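Local coordinates for putative lipoate-protein ligase A subunit 2 (Thermoplasma acidophilum DSM 1728, PDB 3R07) that is probably the second subunit of a two-part lipoate-protein ligase A, a small alpha+beta protein of the bacterial ligase C-terminal family, at residues S9-A14 against L18-L23; I47-D52 against R67-Q72. One frame throughout, in Å; residues are numbered along the deposited sequence.

Contact 1: S9-A14 against L18-L23; sequences SKNWKA and LIRVTL
The strands 9-13 and 18-23 run antiparallel, their axes 4.6 Å apart and 166° between their directions, as the two arms of a beta hairpin. K10 and V21 form a hydrogen-bonded pair, joined through K10 N to V21 O (3.0 Å) and V21 N to K10 O (2.9 Å). Nearer the turn, I19 N bonds to W12 O at 3.0 Å, while the return bond from W12 N to I19 O is bent and weak.

On the face carrying S9, N11, K13, L18, R20 and T22, S9 OG and T22 OG1 share a hydrogen bond of 2.8 Å. With CG beside its backbone N (chi1 -47°) and its chain extended to NE, R20 runs alongside N11. R20 NH1 donates to N11 OD1 at 2.9 Å; the oxygen sits at the guanidinium edge, yet the donor stands well above the amide plane, the two flat groups being 81° apart. Beyond the hairpin, R20 NE pairs with an acidic side chain of the chain of another protein. K13 lays its CG and CD across L18 CD1, each at 3.9 Å.

The other face turns to helix 83-88, where I19 packs on F84, V21 on L88 and W12 NE1 bonds to D83; strand 29-36 flanks 18-23.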
# COMPACT_ATOMS: atom_id res chain seq x y z
N SER B 9 -9.91 -18.31 13.18
CA SER B 9 -9.63 -17.15 12.37
C SER B 9 -10.05 -15.94 13.15
O SER B 9 -11.13 -15.91 13.72
CB SER B 9 -10.41 -17.22 11.07
OG SER B 9 -9.73 -18.09 10.20
N LYS B 10 -9.19 -14.93 13.16
CA LYS B 10 -9.36 -13.79 14.04
C LYS B 10 -8.89 -12.50 13.36
O LYS B 10 -7.84 -12.48 12.73
CB LYS B 10 -8.52 -14.07 15.27
CG LYS B 10 -9.21 -13.85 16.57
CD LYS B 10 -8.19 -13.97 17.67
CE LYS B 10 -8.18 -12.70 18.48
NZ LYS B 10 -9.10 -12.86 19.61
N ASN B 11 -9.68 -11.43 13.47
CA ASN B 11 -9.26 -10.08 13.05
C ASN B 11 -8.85 -9.28 14.26
O ASN B 11 -9.28 -9.56 15.37
CB ASN B 11 -10.39 -9.33 12.37
CG ASN B 11 -11.07 -10.14 11.31
OD1 ASN B 11 -10.43 -10.83 10.51
ND2 ASN B 11 -12.39 -10.07 11.29
N TRP B 12 -8.02 -8.27 14.06
CA TRP B 12 -7.69 -7.36 15.14
C TRP B 12 -7.34 -5.96 14.64
O TRP B 12 -6.35 -5.81 13.94
CB TRP B 12 -6.55 -7.91 16.00
CG TRP B 12 -6.11 -6.92 17.04
CD1 TRP B 12 -4.88 -6.31 17.13
CD2 TRP B 12 -6.90 -6.38 18.12
NE1 TRP B 12 -4.86 -5.44 18.20
CE2 TRP B 12 -6.09 -5.47 18.82
CE3 TRP B 12 -8.22 -6.60 18.56
CZ2 TRP B 12 -6.55 -4.76 19.96
CZ3 TRP B 12 -8.68 -5.90 19.68
CH2 TRP B 12 -7.85 -4.99 20.37
N LYS B 13 -8.15 -4.96 14.99
CA LYS B 13 -7.84 -3.56 14.71
C LYS B 13 -6.70 -3.11 15.60
O LYS B 13 -6.78 -3.22 16.82
CB LYS B 13 -9.04 -2.64 14.92
CG LYS B 13 -9.94 -2.37 13.67
CD LYS B 13 -9.21 -1.62 12.53
CE LYS B 13 -8.88 -0.16 12.88
NZ LYS B 13 -7.56 0.29 12.32
N ALA B 14 -5.61 -2.66 14.98
CA ALA B 14 -4.54 -1.98 15.70
C ALA B 14 -4.75 -0.47 15.50
O ALA B 14 -5.78 -0.07 14.94
CB ALA B 14 -3.18 -2.44 15.17
N LEU B 18 -4.91 -3.81 10.40
CA LEU B 18 -5.79 -4.90 10.73
C LEU B 18 -4.97 -6.17 10.58
O LEU B 18 -4.52 -6.47 9.49
CB LEU B 18 -7.02 -4.89 9.81
CG LEU B 18 -8.21 -5.82 10.09
CD1 LEU B 18 -9.18 -5.29 11.16
CD2 LEU B 18 -8.99 -6.13 8.82
N ILE B 19 -4.73 -6.88 11.67
CA ILE B 19 -4.05 -8.17 11.60
C ILE B 19 -5.07 -9.31 11.54
O ILE B 19 -5.96 -9.40 12.39
CB ILE B 19 -3.10 -8.37 12.79
CG1 ILE B 19 -2.36 -7.06 13.10
CG2 ILE B 19 -2.16 -9.55 12.51
CD1 ILE B 19 -1.24 -7.17 14.10
N ARG B 20 -4.99 -10.15 10.51
CA ARG B 20 -5.82 -11.36 10.43
C ARG B 20 -4.91 -12.53 10.70
O ARG B 20 -3.81 -12.59 10.16
CB ARG B 20 -6.44 -11.56 9.07
CG ARG B 20 -7.10 -10.36 8.46
CD ARG B 20 -7.89 -10.79 7.26
NE ARG B 20 -8.47 -9.66 6.56
CZ ARG B 20 -9.62 -9.06 6.89
NH1 ARG B 20 -10.32 -9.48 7.94
NH2 ARG B 20 -10.07 -8.04 6.18
N VAL B 21 -5.38 -13.44 11.54
CA VAL B 21 -4.61 -14.65 11.85
C VAL B 21 -5.46 -15.89 11.61
O VAL B 21 -6.65 -15.86 11.89
CB VAL B 21 -4.13 -14.67 13.33
CG1 VAL B 21 -3.33 -15.89 13.55
CG2 VAL B 21 -3.27 -13.48 13.64
N THR B 22 -4.86 -16.95 11.07
CA THR B 22 -5.49 -18.28 11.09
C THR B 22 -4.56 -19.31 11.77
O THR B 22 -3.45 -19.55 11.29
CB THR B 22 -5.91 -18.78 9.68
OG1 THR B 22 -7.10 -18.11 9.27
CG2 THR B 22 -6.21 -20.32 9.69
N LEU B 23 -5.02 -19.89 12.88
CA LEU B 23 -4.23 -20.90 13.59
C LEU B 23 -4.84 -22.28 13.51
O LEU B 23 -6.05 -22.45 13.62
CB LEU B 23 -4.06 -20.55 15.06
CG LEU B 23 -3.03 -19.48 15.39
CD1 LEU B 23 -3.81 -18.25 15.73
CD2 LEU B 23 -2.20 -19.91 16.58

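Contact 2: I47-D52 against R67-Q72; sequences INRLED and RDFYNQ
L50 and F69 bring together two helices, 46-54 and 62-70, in a helix-helix packing contact within this alpha+beta fold, whose sequence family belongs to the SufE_NifU clan. The apolar part is a CH-pi contact. L50 CB lies over one face of the F69 ring, 3.9 Å from its centroid and 23° off the ring normal, so the helix places its first side-chain carbon on the aromatic surface. The rest of the leucine follows the same ring: L50 CD1 reaches F69 CG and F69 CD2, each at 3.8 Å, and L50 CD2 lies 3.7 Å from F69 CE2. With CG anti to the backbone N (chi1 176°), the phenylalanine extends its ring from its own helix toward 46-54, where S46 and M53 also touch it. Both residues are buried, and L50 further packs on I35 of strand 29-36 and F84 of helix 83-88.

The polar part lies nearer the surface and involves R49 and Q72. The aliphatic chain of R49 bends about its CG-CD bond, and its guanidinium comes beside the phenylalanine, one guanidinium face turned to F69 CE1. NH1 approaches the ring obliquely. The Q72 amide comes in across the arginine, its plane turned 50° from that of the guanidinium. R49 NH1 is 3.3 Å from Q72 OE1.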
# COMPACT_ATOMS: atom_id res chain seq x y z
N ILE B 47 7.63 -11.35 7.90
CA ILE B 47 6.36 -12.01 8.12
C ILE B 47 6.52 -13.53 8.02
O ILE B 47 5.85 -14.26 8.73
CB ILE B 47 5.27 -11.51 7.12
CG1 ILE B 47 3.87 -11.90 7.61
CG2 ILE B 47 5.54 -12.00 5.71
CD1 ILE B 47 3.48 -11.25 8.94
N ASN B 48 7.39 -13.99 7.14
CA ASN B 48 7.64 -15.43 7.01
C ASN B 48 8.42 -16.00 8.19
O ASN B 48 8.27 -17.17 8.52
CB ASN B 48 8.42 -15.72 5.74
CG ASN B 48 7.67 -15.33 4.51
OD1 ASN B 48 8.22 -14.67 3.63
ND2 ASN B 48 6.39 -15.71 4.43
N ARG B 49 9.26 -15.17 8.81
CA ARG B 49 10.04 -15.57 9.96
C ARG B 49 9.09 -15.72 11.15
O ARG B 49 9.21 -16.68 11.91
CB ARG B 49 11.17 -14.55 10.28
CG ARG B 49 12.55 -15.17 10.64
CD ARG B 49 13.58 -14.20 11.35
NE ARG B 49 13.60 -12.83 10.82
CZ ARG B 49 13.37 -11.73 11.54
NH1 ARG B 49 13.11 -11.81 12.85
NH2 ARG B 49 13.40 -10.52 10.96
N LEU B 50 8.13 -14.81 11.29
CA LEU B 50 7.20 -14.82 12.40
C LEU B 50 6.29 -16.05 12.35
O LEU B 50 5.97 -16.63 13.37
CB LEU B 50 6.37 -13.54 12.44
CG LEU B 50 5.41 -13.29 13.61
CD1 LEU B 50 6.08 -13.49 14.96
CD2 LEU B 50 4.77 -11.91 13.52
N GLU B 51 5.89 -16.46 11.15
CA GLU B 51 5.10 -17.67 11.01
C GLU B 51 5.95 -18.92 11.30
O GLU B 51 5.48 -19.86 11.95
CB GLU B 51 4.46 -17.76 9.60
CG GLU B 51 3.30 -16.80 9.34
CD GLU B 51 2.90 -16.78 7.86
OE1 GLU B 51 3.73 -17.17 7.01
OE2 GLU B 51 1.76 -16.38 7.52
N ASP B 52 7.19 -18.92 10.83
CA ASP B 52 8.12 -20.05 11.02
C ASP B 52 8.45 -20.29 12.48
O ASP B 52 8.67 -21.42 12.90
CB ASP B 52 9.41 -19.83 10.22
CG ASP B 52 9.21 -20.02 8.72
OD1 ASP B 52 8.09 -20.43 8.32
OD2 ASP B 52 10.18 -19.77 7.95
N ARG B 67 8.09 -11.06 21.36
CA ARG B 67 9.10 -10.16 21.92
C ARG B 67 10.48 -10.49 21.37
O ARG B 67 11.25 -9.59 21.07
CB ARG B 67 9.10 -10.21 23.46
CG ARG B 67 7.77 -9.80 24.10
CD ARG B 67 7.91 -9.51 25.62
NE ARG B 67 6.65 -9.66 26.38
CZ ARG B 67 5.61 -8.82 26.31
NH1 ARG B 67 5.62 -7.76 25.51
NH2 ARG B 67 4.52 -9.06 27.05
N ASP B 68 10.77 -11.78 21.21
CA ASP B 68 12.04 -12.23 20.60
C ASP B 68 12.18 -11.62 19.21
O ASP B 68 13.12 -10.84 18.97
CB ASP B 68 12.13 -13.77 20.57
CG ASP B 68 13.09 -14.31 19.48
OD1 ASP B 68 13.43 -13.58 18.52
OD2 ASP B 68 13.50 -15.49 19.56
N PHE B 69 11.26 -12.01 18.32
CA PHE B 69 11.08 -11.53 16.94
C PHE B 69 11.37 -10.05 16.76
O PHE B 69 12.23 -9.68 15.94
CB PHE B 69 9.64 -11.85 16.53
CG PHE B 69 9.22 -11.34 15.18
CD1 PHE B 69 9.74 -11.90 14.02
CD2 PHE B 69 8.25 -10.36 15.07
CE1 PHE B 69 9.34 -11.47 12.78
CE2 PHE B 69 7.83 -9.91 13.84
CZ PHE B 69 8.38 -10.47 12.69
N TYR B 70 10.66 -9.22 17.51
CA TYR B 70 10.93 -7.79 17.58
C TYR B 70 12.39 -7.41 18.01
O TYR B 70 12.99 -6.50 17.42
CB TYR B 70 9.91 -7.11 18.49
CG TYR B 70 8.60 -6.77 17.82
CD1 TYR B 70 8.34 -5.47 17.36
CD2 TYR B 70 7.59 -7.72 17.65
CE1 TYR B 70 7.13 -5.14 16.75
CE2 TYR B 70 6.37 -7.40 17.04
CZ TYR B 70 6.15 -6.10 16.59
OH TYR B 70 4.95 -5.76 15.99
N ASN B 71 12.96 -8.10 19.00
CA ASN B 71 14.36 -7.86 19.40
C ASN B 71 15.41 -8.22 18.33
O ASN B 71 16.61 -7.96 18.53
CB ASN B 71 14.70 -8.58 20.72
CG ASN B 71 13.79 -8.18 21.85
OD1 ASN B 71 13.30 -7.05 21.92
ND2 ASN B 71 13.53 -9.12 22.75
N GLN B 72 14.98 -8.81 17.21
CA GLN B 72 15.88 -8.95 16.05
C GLN B 72 15.80 -7.71 15.17
O GLN B 72 16.41 -7.66 14.11
CB GLN B 72 15.58 -10.20 15.23
CG GLN B 72 16.08 -11.49 15.87
CD GLN B 72 15.20 -12.68 15.53
OE1 GLN B 72 15.44 -13.38 14.54
NE2 GLN B 72 14.18 -12.92 16.35

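Contact 1 is a surface contact and contact 2 is partly buried; their centres lie about 17 Å apart, on opposite sides of the chain's centre, and their nearest atoms are about 7 Å apart, without touching. Contact 1 pairs neighbouring strands of one hairpin, largely through backbone hydrogen bonds, with polar side chains on its outer face. Contact 2 joins separate helices purely through side chains, an aromatic-aliphatic core edged by an arginine and a glutamine. Common neighbours tie them together: strand 29-36 supplies I35, which touches both I19 and L50, and F84 of helix 83-88 likewise packs on both residues. R20 of contact 1 also meets the chain of another protein.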